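Local coordinates for protein ribulose bisphosphate carboxylase (Hyperthermus butylicus DSM 5456, PDB 6HUN) that probably catalyses the carboxylation of ribulose 1,5-bisphosphate to two molecules of 3-phosphoglycerate, as a magnesium-dependent type III Rubisco acting in archaeal AMP degradation, at residues G418-R423 and H442-R447; P36-V41 and H365-W370; Y182-Y187 and F216-K221; G69-L74 and S79-L84. All blocks are in the same frame, centred on the assembly; numbering follows the deposited sequence.

Contact 1. Residues G418-R423 and H442-R447; sequences GARAVR and HRELAR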
# COMPACT_ATOMS: atom_id res chain seq x y z
N GLY A 418 -6.30 24.74 -27.95
CA GLY A 418 -5.91 23.34 -27.75
C GLY A 418 -7.06 22.46 -27.28
O GLY A 418 -7.22 21.34 -27.77
N ALA A 419 -7.85 22.92 -26.32
CA ALA A 419 -9.02 22.15 -25.92
C ALA A 419 -10.02 22.04 -27.07
O ALA A 419 -10.67 21.00 -27.26
CB ALA A 419 -9.66 22.77 -24.69
N ARG A 420 -10.14 23.09 -27.89
CA ARG A 420 -11.07 22.99 -29.01
C ARG A 420 -10.58 21.96 -30.03
O ARG A 420 -11.39 21.19 -30.57
CB ARG A 420 -11.27 24.36 -29.67
CG ARG A 420 -12.72 24.58 -30.01
CD ARG A 420 -13.08 26.04 -29.86
NE ARG A 420 -12.02 26.89 -30.39
CZ ARG A 420 -11.35 27.78 -29.66
NH1 ARG A 420 -11.66 27.94 -28.37
NH2 ARG A 420 -10.38 28.50 -30.21
N ALA A 421 -9.27 21.91 -30.28
CA ALA A 421 -8.76 20.91 -31.20
C ALA A 421 -9.09 19.50 -30.74
O ALA A 421 -9.58 18.68 -31.52
CB ALA A 421 -7.25 21.10 -31.40
N VAL A 422 -8.84 19.20 -29.45
CA VAL A 422 -9.18 17.88 -28.93
C VAL A 422 -10.67 17.58 -29.12
O VAL A 422 -11.03 16.48 -29.53
CB VAL A 422 -8.79 17.78 -27.44
CG1 VAL A 422 -9.47 16.58 -26.79
CG2 VAL A 422 -7.32 17.64 -27.31
N ARG A 423 -11.54 18.56 -28.82
CA ARG A 423 -12.99 18.36 -28.96
C ARG A 423 -13.37 18.15 -30.42
O ARG A 423 -14.22 17.31 -30.74
CB ARG A 423 -13.75 19.55 -28.38
CG ARG A 423 -13.81 19.63 -26.85
CD ARG A 423 -14.79 18.60 -26.21
NE ARG A 423 -16.19 18.77 -26.60
CZ ARG A 423 -17.07 19.54 -25.95
NH1 ARG A 423 -16.71 20.25 -24.89
NH2 ARG A 423 -18.33 19.62 -26.38
N HIS A 442 -11.99 23.17 -39.83
CA HIS A 442 -11.79 23.28 -38.38
C HIS A 442 -10.35 23.68 -38.08
O HIS A 442 -9.45 22.83 -38.02
CB HIS A 442 -12.19 21.99 -37.69
CG HIS A 442 -13.67 21.82 -37.62
ND1 HIS A 442 -14.38 21.04 -38.50
CD2 HIS A 442 -14.58 22.44 -36.83
CE1 HIS A 442 -15.67 21.14 -38.23
NE2 HIS A 442 -15.82 21.98 -37.22
N ARG A 443 -10.16 24.99 -37.83
CA ARG A 443 -8.84 25.62 -37.73
C ARG A 443 -8.01 25.01 -36.60
O ARG A 443 -6.89 24.53 -36.83
CB ARG A 443 -8.99 27.13 -37.49
CG ARG A 443 -9.67 28.04 -38.55
CD ARG A 443 -11.17 27.80 -38.81
NE ARG A 443 -11.91 27.84 -37.55
CZ ARG A 443 -12.87 26.99 -37.22
NH1 ARG A 443 -13.28 26.09 -38.11
NH2 ARG A 443 -13.46 27.04 -36.03
N GLU A 444 -8.52 25.09 -35.36
CA GLU A 444 -7.76 24.65 -34.19
C GLU A 444 -7.20 23.24 -34.38
O GLU A 444 -6.00 22.99 -34.18
CB GLU A 444 -8.66 24.72 -32.94
CG GLU A 444 -9.24 26.13 -32.63
CD GLU A 444 -10.54 26.48 -33.40
OE1 GLU A 444 -10.84 25.84 -34.42
OE2 GLU A 444 -11.26 27.42 -32.99
N LEU A 445 -8.06 22.30 -34.77
CA LEU A 445 -7.61 20.95 -35.09
C LEU A 445 -6.58 20.94 -36.21
O LEU A 445 -5.65 20.12 -36.20
CB LEU A 445 -8.81 20.11 -35.51
CG LEU A 445 -8.42 18.74 -36.07
CD1 LEU A 445 -7.68 17.90 -35.01
CD2 LEU A 445 -9.55 17.97 -36.71
N ALA A 446 -6.76 21.81 -37.22
CA ALA A 446 -5.87 21.76 -38.38
C ALA A 446 -4.43 21.84 -37.91
O ALA A 446 -3.59 21.01 -38.31
CB ALA A 446 -6.22 22.89 -39.36
N ARG A 447 -4.14 22.75 -36.98
CA ARG A 447 -2.76 22.92 -36.56
C ARG A 447 -2.30 21.83 -35.61
O ARG A 447 -1.10 21.55 -35.53
CB ARG A 447 -2.57 24.30 -35.93
CG ARG A 447 -2.19 25.34 -36.99
CD ARG A 447 -2.91 26.66 -36.86
NE ARG A 447 -2.44 27.42 -35.70
CZ ARG A 447 -1.19 27.83 -35.50
NH1 ARG A 447 -0.22 27.56 -36.38
NH2 ARG A 447 -0.89 28.52 -34.41
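Ala421 and Leu445 mark the point where helix 415-431 meets the first turn of helix 443-452, their CA atoms 4.1 Å apart. The axes of the two short helical segments pass at 7.7 Å and cross at -90°. Helix 415-431 comes after the eighth strand of the TIM barrel and the short helix 405-409, and helix 443-452 lies against its outer side. The small side chain of Ala421 suits this close approach: its CB packs against backbone, 3.6 Å from Glu444 O and 3.7 Å from Leu445 N. His411 donates to Glu444 O, and Gln424 accepts from Leu445 N. Beside this backbone packing, Arg420 and Glu444 form a salt bridge. Arg420, bent at chi2 and chi3, presents the NE edge of its guanidinium, and NE donates to Glu444 OE2 at 2.8 Å. The oxygen lies near the guanidinium plane, yet it is approached from well above the carboxylate plane, the two groups being turned 75° apart. Arg420 NH2 adds a weak bond to the same OE2. Glu444 OE1 accepts from Gln424 NE2 and lies 3.3 Å from Arg443 NH2, well out of that guanidinium plane, so that only the charges attract.

Contact 2. Residues P36-V41 and H365-W370; sequences PGKDEV and HLEQPW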
# COMPACT_ATOMS: atom_id res chain seq x y z
N PRO A 36 -14.37 -26.46 -6.14
CA PRO A 36 -15.08 -25.41 -5.41
C PRO A 36 -16.42 -25.11 -6.08
O PRO A 36 -16.55 -25.15 -7.31
CB PRO A 36 -14.12 -24.21 -5.49
CG PRO A 36 -13.35 -24.44 -6.77
CD PRO A 36 -13.20 -25.97 -6.87
N GLY A 37 -17.43 -24.79 -5.27
CA GLY A 37 -18.68 -24.31 -5.80
C GLY A 37 -18.53 -22.91 -6.38
O GLY A 37 -17.42 -22.39 -6.55
N LYS A 38 -19.66 -22.27 -6.68
CA LYS A 38 -19.62 -20.86 -7.07
C LYS A 38 -19.58 -19.94 -5.85
O LYS A 38 -19.51 -18.71 -6.04
CB LYS A 38 -20.84 -20.50 -7.96
CG LYS A 38 -20.67 -20.72 -9.49
CD LYS A 38 -19.27 -20.35 -10.00
CE LYS A 38 -19.17 -18.93 -10.60
NZ LYS A 38 -17.76 -18.46 -10.89
N ASP A 39 -19.59 -20.48 -4.63
CA ASP A 39 -19.73 -19.69 -3.40
C ASP A 39 -18.44 -19.56 -2.58
O ASP A 39 -18.50 -19.14 -1.43
CB ASP A 39 -20.80 -20.30 -2.51
CG ASP A 39 -20.52 -21.76 -2.17
OD1 ASP A 39 -19.73 -22.40 -2.93
OD2 ASP A 39 -21.09 -22.27 -1.17
N GLU A 40 -17.30 -19.93 -3.13
CA GLU A 40 -16.02 -19.82 -2.46
C GLU A 40 -15.24 -18.72 -3.15
O GLU A 40 -15.42 -18.50 -4.35
CB GLU A 40 -15.25 -21.14 -2.54
CG GLU A 40 -15.93 -22.34 -1.85
CD GLU A 40 -14.87 -23.29 -1.32
OE1 GLU A 40 -14.52 -24.23 -2.07
OE2 GLU A 40 -14.34 -23.07 -0.19
N VAL A 41 -14.39 -18.02 -2.40
CA VAL A 41 -13.40 -17.15 -3.04
C VAL A 41 -12.34 -18.01 -3.69
O VAL A 41 -11.87 -18.98 -3.08
CB VAL A 41 -12.77 -16.19 -2.02
CG1 VAL A 41 -11.46 -15.47 -2.63
CG2 VAL A 41 -13.78 -15.23 -1.48
N HIS A 365 -6.97 -15.12 -15.70
CA HIS A 365 -8.09 -14.35 -15.20
C HIS A 365 -9.23 -15.33 -14.95
O HIS A 365 -9.26 -16.43 -15.53
CB HIS A 365 -8.57 -13.24 -16.19
CG HIS A 365 -7.48 -12.33 -16.66
ND1 HIS A 365 -6.93 -12.42 -17.92
CD2 HIS A 365 -6.86 -11.30 -16.04
CE1 HIS A 365 -5.98 -11.51 -18.04
NE2 HIS A 365 -5.94 -10.80 -16.93
N LEU A 366 -10.17 -14.92 -14.12
CA LEU A 366 -11.30 -15.77 -13.75
C LEU A 366 -12.60 -15.13 -14.19
O LEU A 366 -12.68 -13.93 -14.37
CB LEU A 366 -11.34 -15.97 -12.22
CG LEU A 366 -10.13 -16.73 -11.65
CD1 LEU A 366 -9.85 -16.37 -10.19
CD2 LEU A 366 -10.38 -18.19 -11.79
N GLU A 367 -13.63 -15.94 -14.35
CA GLU A 367 -14.94 -15.36 -14.67
C GLU A 367 -15.42 -14.58 -13.45
O GLU A 367 -15.15 -14.98 -12.32
CB GLU A 367 -15.87 -16.52 -15.07
CG GLU A 367 -17.30 -16.33 -14.78
CD GLU A 367 -18.10 -17.55 -15.18
OE1 GLU A 367 -17.85 -18.11 -16.29
OE2 GLU A 367 -18.94 -17.97 -14.37
N GLN A 368 -16.12 -13.42 -13.66
CA GLN A 368 -16.55 -12.55 -12.56
C GLN A 368 -17.86 -11.83 -12.90
O GLN A 368 -17.83 -10.83 -13.64
CB GLN A 368 -15.47 -11.53 -12.17
CG GLN A 368 -15.95 -10.60 -11.05
CD GLN A 368 -16.02 -11.34 -9.72
OE1 GLN A 368 -14.97 -11.68 -9.13
NE2 GLN A 368 -17.21 -11.57 -9.23
N PRO A 369 -19.01 -12.25 -12.35
CA PRO A 369 -20.21 -11.40 -12.41
C PRO A 369 -20.08 -10.23 -11.44
O PRO A 369 -19.43 -10.31 -10.40
CB PRO A 369 -21.37 -12.34 -12.01
CG PRO A 369 -20.74 -13.66 -11.56
CD PRO A 369 -19.21 -13.41 -11.45
N TRP A 370 -20.70 -9.12 -11.80
CA TRP A 370 -20.58 -7.90 -11.01
C TRP A 370 -21.96 -7.44 -10.53
O TRP A 370 -22.26 -6.25 -10.51
CB TRP A 370 -19.91 -6.79 -11.83
CG TRP A 370 -18.45 -6.94 -11.99
CD1 TRP A 370 -17.79 -7.41 -13.07
CD2 TRP A 370 -17.47 -6.54 -11.05
NE1 TRP A 370 -16.43 -7.35 -12.88
CE2 TRP A 370 -16.20 -6.82 -11.63
CE3 TRP A 370 -17.53 -6.02 -9.75
CZ2 TRP A 370 -15.02 -6.58 -10.97
CZ3 TRP A 370 -16.31 -5.75 -9.10
CH2 TRP A 370 -15.10 -6.03 -9.72
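Lys38 and Glu367 supply nearly all of this small surface contact between the N-terminal domain and the barrel domain of the same subunit. Lys38 belongs to the loop before strand 41-49, and Glu367 directly precedes strand 368-369, which pairs with strand 355-356 in a two-stranded antiparallel sheet. The backbones stay well apart: the nearest CA atoms, those of Lys38 and Gln368, are separated by 10.4 Å, so the side chains must bridge the gap. Glu367 does so with CG anti to its backbone N (chi1 150°) and an extended chain beyond, whereas Lys38 curls through bends at chi2 and chi3 and meets it at about a right angle. The result is a long salt bridge, Lys38 NZ standing 3.7 Å from Glu367 OE2 and Lys38 CE 3.9 Å from the same oxygen. Each charged group also has another partner. Lys38 makes a cation-pi interaction with Tyr141, whose hydroxyl is hydrogen-bonded to Lys38 O, and Glu367 OE2 is weakly hydrogen-bonded to Tyr355 OH. With no direct hydrogen bond across the gap and an exposed lysine, the attraction is mainly electrostatic and probably screened by solvent.

Contact 3. Residues Y182-Y187 and F216-K221; sequences YTPEEY and FEARLK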
# COMPACT_ATOMS: atom_id res chain seq x y z
N TYR A 182 2.24 26.70 -8.92
CA TYR A 182 1.25 27.76 -9.04
C TYR A 182 0.72 28.16 -7.66
O TYR A 182 0.41 27.30 -6.82
CB TYR A 182 0.09 27.29 -9.93
CG TYR A 182 0.44 27.15 -11.40
CD1 TYR A 182 0.79 28.27 -12.15
CD2 TYR A 182 0.44 25.90 -12.04
CE1 TYR A 182 1.12 28.16 -13.49
CE2 TYR A 182 0.77 25.78 -13.40
CZ TYR A 182 1.11 26.92 -14.11
OH TYR A 182 1.45 26.87 -15.46
N THR A 183 0.58 29.47 -7.43
CA THR A 183 -0.21 29.93 -6.30
C THR A 183 -1.69 29.69 -6.58
O THR A 183 -2.07 29.36 -7.71
CB THR A 183 0.07 31.41 -6.01
OG1 THR A 183 -0.29 32.19 -7.15
CG2 THR A 183 1.55 31.61 -5.69
N PRO A 184 -2.56 29.78 -5.56
CA PRO A 184 -3.99 29.62 -5.84
C PRO A 184 -4.47 30.54 -6.95
O PRO A 184 -5.12 30.06 -7.89
CB PRO A 184 -4.63 29.93 -4.49
CG PRO A 184 -3.60 29.46 -3.49
CD PRO A 184 -2.28 29.82 -4.10
N GLU A 185 -4.12 31.84 -6.89
CA GLU A 185 -4.52 32.77 -7.95
C GLU A 185 -4.06 32.27 -9.31
O GLU A 185 -4.87 32.16 -10.25
CB GLU A 185 -3.99 34.18 -7.65
CG GLU A 185 -2.46 34.25 -7.45
CD GLU A 185 -1.97 34.28 -5.97
OE1 GLU A 185 -1.19 35.21 -5.63
OE2 GLU A 185 -2.34 33.39 -5.17
N GLU A 186 -2.78 31.88 -9.41
CA GLU A 186 -2.23 31.45 -10.70
C GLU A 186 -2.89 30.16 -11.18
O GLU A 186 -3.29 30.06 -12.34
CB GLU A 186 -0.71 31.29 -10.60
CG GLU A 186 0.04 32.60 -10.30
CD GLU A 186 1.44 32.40 -9.70
OE1 GLU A 186 1.87 31.22 -9.51
OE2 GLU A 186 2.12 33.42 -9.41
N TYR A 187 -3.02 29.17 -10.29
CA TYR A 187 -3.71 27.93 -10.67
C TYR A 187 -5.13 28.18 -11.20
O TYR A 187 -5.59 27.48 -12.10
CB TYR A 187 -3.77 27.01 -9.47
CG TYR A 187 -3.90 25.55 -9.80
CD1 TYR A 187 -5.04 24.84 -9.44
CD2 TYR A 187 -2.87 24.87 -10.45
CE1 TYR A 187 -5.15 23.48 -9.70
CE2 TYR A 187 -2.99 23.50 -10.71
CZ TYR A 187 -4.14 22.83 -10.34
OH TYR A 187 -4.30 21.47 -10.59
N PHE A 216 -5.16 23.79 0.16
CA PHE A 216 -6.29 23.14 -0.49
C PHE A 216 -7.46 24.10 -0.63
O PHE A 216 -8.01 24.27 -1.73
CB PHE A 216 -6.72 21.89 0.27
CG PHE A 216 -7.83 21.12 -0.43
CD1 PHE A 216 -7.53 20.17 -1.39
CD2 PHE A 216 -9.16 21.40 -0.15
CE1 PHE A 216 -8.54 19.46 -2.06
CE2 PHE A 216 -10.18 20.70 -0.83
CZ PHE A 216 -9.86 19.75 -1.77
N GLU A 217 -7.82 24.77 0.47
CA GLU A 217 -9.02 25.60 0.44
C GLU A 217 -8.85 26.79 -0.49
O GLU A 217 -9.75 27.11 -1.28
CB GLU A 217 -9.39 26.06 1.86
CG GLU A 217 -10.44 27.20 1.81
CD GLU A 217 -11.50 27.13 2.90
OE1 GLU A 217 -11.25 26.52 3.96
OE2 GLU A 217 -12.58 27.74 2.69
N ALA A 218 -7.71 27.47 -0.41
CA ALA A 218 -7.51 28.63 -1.26
C ALA A 218 -7.42 28.22 -2.73
O ALA A 218 -7.91 28.95 -3.59
CB ALA A 218 -6.26 29.40 -0.81
N ARG A 219 -6.86 27.06 -3.01
CA ARG A 219 -6.80 26.53 -4.38
C ARG A 219 -8.19 26.17 -4.91
O ARG A 219 -8.58 26.58 -6.03
CB ARG A 219 -5.89 25.30 -4.42
CG ARG A 219 -5.93 24.55 -5.71
CD ARG A 219 -4.77 23.56 -5.76
NE ARG A 219 -5.13 22.21 -5.36
CZ ARG A 219 -4.69 21.62 -4.25
NH1 ARG A 219 -3.89 22.29 -3.43
NH2 ARG A 219 -5.06 20.38 -3.98
N LEU A 220 -8.98 25.48 -4.08
CA LEU A 220 -10.34 25.09 -4.45
C LEU A 220 -11.24 26.30 -4.74
O LEU A 220 -11.99 26.30 -5.71
CB LEU A 220 -10.94 24.26 -3.31
CG LEU A 220 -12.39 23.81 -3.41
CD1 LEU A 220 -12.52 22.97 -4.67
CD2 LEU A 220 -12.88 23.07 -2.12
N LYS A 221 -11.19 27.33 -3.90
CA LYS A 221 -11.93 28.56 -4.21
C LYS A 221 -11.57 29.11 -5.59
O LYS A 221 -12.46 29.49 -6.37
CB LYS A 221 -11.64 29.62 -3.15
CG LYS A 221 -11.99 29.23 -1.72
CD LYS A 221 -11.65 30.36 -0.73
CE LYS A 221 -12.64 31.52 -0.84
NZ LYS A 221 -12.43 32.40 -2.04
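Pro184 and Ala218 make the apolar centre of this helix pair. The proline ring lies against the first turns of helix 216-234: Pro184 CG is 3.8 Å from Ala218 CB, and Pro184 CB is 3.5 Å from Ala218 O. One turn further along helix 184-196, Tyr187 meets the aliphatic part of Arg219: Tyr187 CD1 is 3.8 Å from Arg219 CG, and Tyr187 CE1 is 4.0 Å from Arg219 CD. The methylenes reach the ring obliquely, while the guanidinium beyond them is turned 88° from it. Arg219 starts with CG anti to the backbone N (chi1 171°) and bends at chi3, carrying its charge past the tyrosine toward Asp204.

Asp204, outside both segments, ties the two polar ends together: Tyr187 OH is hydrogen-bonded to Asp204 OD1, and Arg219 NH2 forms a salt bridge with Asp204 OD2. Arg219 is fixed further by bonds to Ala209 O and Tyr240 OH, and Phe208 makes a cation-pi interaction with Arg219 and an edge-to-face stack with Tyr187. At the N-terminus of helix 184-196, Thr183 and Glu186 form a capping box: Thr183 N donates to Glu186 OE1 at 3.0 Å, and Glu186 N returns a weak bond to Thr183 OG1. Glu186 OE2 also binds Ser79 OG of the second subunit.

Asp204 stands between Lys203 and Asp205, predicted magnesium ligands (Lys203 through a carbamate absent here), and the Tyr187 side chain is about 6 Å from that of Asp205; the contact therefore probably helps to place this part of the predicted metal site. It joins the helices after the first and second strands of the TIM barrel.

Contact 4. Residues G69-L74 and S79-L84; sequences GTWTTL and SWFEKL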
# COMPACT_ATOMS: atom_id res chain seq x y z
N GLY A 69 -3.44 -21.09 9.01
CA GLY A 69 -2.17 -21.53 9.57
C GLY A 69 -2.13 -23.03 9.84
O GLY A 69 -2.88 -23.84 9.29
N THR A 70 -1.24 -23.40 10.75
CA THR A 70 -1.05 -24.80 11.09
C THR A 70 -1.18 -24.99 12.60
O THR A 70 -1.24 -24.04 13.39
CB THR A 70 0.32 -25.30 10.63
OG1 THR A 70 1.28 -24.24 10.79
CG2 THR A 70 0.29 -25.73 9.17
N TRP A 71 -1.19 -26.24 13.01
CA TRP A 71 -1.02 -26.50 14.43
C TRP A 71 -0.18 -27.75 14.58
O TRP A 71 -0.19 -28.63 13.71
CB TRP A 71 -2.37 -26.62 15.16
CG TRP A 71 -2.92 -28.02 15.26
CD1 TRP A 71 -2.60 -28.96 16.20
CD2 TRP A 71 -3.88 -28.63 14.39
NE1 TRP A 71 -3.31 -30.12 15.97
CE2 TRP A 71 -4.10 -29.94 14.86
CE3 TRP A 71 -4.57 -28.20 13.26
CZ2 TRP A 71 -4.99 -30.83 14.25
CZ3 TRP A 71 -5.46 -29.09 12.65
CH2 TRP A 71 -5.66 -30.39 13.14
N THR A 72 0.55 -27.82 15.69
CA THR A 72 1.26 -29.04 16.08
C THR A 72 0.42 -29.86 17.06
O THR A 72 0.01 -30.98 16.74
CB THR A 72 2.64 -28.71 16.67
OG1 THR A 72 2.52 -28.30 18.04
CG2 THR A 72 3.36 -27.62 15.85
N THR A 73 0.13 -29.29 18.24
CA THR A 73 -0.74 -29.92 19.23
C THR A 73 -1.84 -28.92 19.60
O THR A 73 -1.65 -27.71 19.50
CB THR A 73 0.04 -30.39 20.49
OG1 THR A 73 -0.73 -31.34 21.22
CG2 THR A 73 0.38 -29.21 21.39
N LEU A 74 -3.01 -29.43 19.99
CA LEU A 74 -4.16 -28.59 20.28
C LEU A 74 -4.44 -28.60 21.78
O LEU A 74 -4.79 -29.65 22.34
CB LEU A 74 -5.40 -29.06 19.52
CG LEU A 74 -5.58 -28.48 18.13
CD1 LEU A 74 -6.84 -29.03 17.49
CD2 LEU A 74 -5.56 -26.96 18.19
N SER A 79 -13.05 -25.00 16.79
CA SER A 79 -14.23 -25.56 16.12
C SER A 79 -14.37 -25.10 14.68
O SER A 79 -15.21 -25.66 13.96
CB SER A 79 -15.51 -25.21 16.88
OG SER A 79 -15.53 -23.89 17.40
N TRP A 80 -13.58 -24.13 14.22
CA TRP A 80 -13.73 -23.61 12.87
C TRP A 80 -12.50 -23.84 11.98
O TRP A 80 -12.46 -23.33 10.85
CB TRP A 80 -14.06 -22.12 12.92
CG TRP A 80 -15.48 -21.85 13.25
CD1 TRP A 80 -16.08 -22.00 14.46
CD2 TRP A 80 -16.50 -21.39 12.35
NE1 TRP A 80 -17.41 -21.66 14.38
CE2 TRP A 80 -17.70 -21.28 13.10
CE3 TRP A 80 -16.53 -21.06 10.99
CZ2 TRP A 80 -18.90 -20.85 12.54
CZ3 TRP A 80 -17.74 -20.64 10.43
CH2 TRP A 80 -18.90 -20.55 11.21
N PHE A 81 -11.53 -24.63 12.44
CA PHE A 81 -10.29 -24.81 11.68
C PHE A 81 -10.54 -25.51 10.34
O PHE A 81 -10.19 -24.99 9.28
CB PHE A 81 -9.27 -25.59 12.52
CG PHE A 81 -7.98 -25.87 11.80
CD1 PHE A 81 -6.94 -24.96 11.85
CD2 PHE A 81 -7.81 -27.04 11.07
CE1 PHE A 81 -5.73 -25.22 11.20
CE2 PHE A 81 -6.64 -27.29 10.40
CZ PHE A 81 -5.59 -26.39 10.47
N GLU A 82 -11.11 -26.73 10.37
CA GLU A 82 -11.31 -27.46 9.11
C GLU A 82 -12.31 -26.74 8.21
O GLU A 82 -12.19 -26.81 6.98
CB GLU A 82 -11.77 -28.90 9.36
CG GLU A 82 -10.68 -29.84 9.88
CD GLU A 82 -9.71 -30.28 8.78
OE1 GLU A 82 -8.54 -30.58 9.11
OE2 GLU A 82 -10.10 -30.30 7.59
N LYS A 83 -13.25 -26.00 8.80
CA LYS A 83 -14.24 -25.23 8.05
C LYS A 83 -13.59 -24.06 7.30
O LYS A 83 -13.92 -23.79 6.14
CB LYS A 83 -15.32 -24.73 9.01
CG LYS A 83 -16.28 -23.68 8.41
CD LYS A 83 -16.99 -24.22 7.14
CE LYS A 83 -17.11 -23.09 6.07
NZ LYS A 83 -16.95 -23.64 4.68
N LEU A 84 -12.69 -23.34 7.96
CA LEU A 84 -12.09 -22.14 7.39
C LEU A 84 -10.90 -22.43 6.49
O LEU A 84 -10.30 -21.48 5.97
CB LEU A 84 -11.65 -21.22 8.52
CG LEU A 84 -12.77 -20.60 9.33
CD1 LEU A 84 -12.23 -19.77 10.48
CD2 LEU A 84 -13.65 -19.75 8.39
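Trp71 and Phe81 are brought together by two different first torsions. Phe81 holds CG anti to its backbone N (chi1 178°), which sends the ring out from the start of the short, weakly bonded helix 81-84, while Trp71 has a chi1 of 92°, well away from a staggered position. With these torsions the indole comes edge-on to the phenyl ring in a T-shaped (edge-to-face) stack. Its six-membered ring supplies the edge and Phe81 the face, with centroids 4.7 Å apart and planes at 87°. Trp71 CE3 sits over the Phe81 face toward the rim, 3.5 Å from Phe81 CZ. The neighbouring approach of Trp71 CZ3 to Phe81 CE2 is too close for two carbons, so the fine detail of the stack is doubtful.

The phenyl edge meets backbone as well: Gly69 O lies near the ring plane, 3.7 Å from Phe81 CE1. This carbonyl is buried by the contact and has no polar partner in the model. Gly69 adopts a positive phi, a conformation that favours glycine. Within the loop, Leu74 CG covers part of one indole face, 3.5 Å above its plane.

Val68 packs on Phe81 from the same chain. Pro178 of the second subunit touches Phe81 and Phe213 of that subunit meets the Trp80 ring, so this loop and helix 81-84 lie at the dimer interface. Both segments belong to the N-terminal domain, in the connection that leaves helix 55-65 and enters strand 87-93, an outermost strand of the domain's mixed sheet.

How the contacts relate
Along the chain, contact 4 and then contact 3 fall inside the long loop closed by contact 2, and contact 1 follows near the C-terminus. Contacts 1 and 3 join helices on the outside of the TIM barrel, their centres about 28 Å apart; one involves the helix after the eighth strand, the other those after the first two. Contact 4 lies wholly in the N-terminal domain, its centre about 57 Å from that of contact 3, whereas contact 2 links that domain to the barrel. Contacts 3 and 4 both touch the second subunit, consistent with the Rubisco dimer, in which the N-terminal domain of one subunit packs against the barrel of its partner.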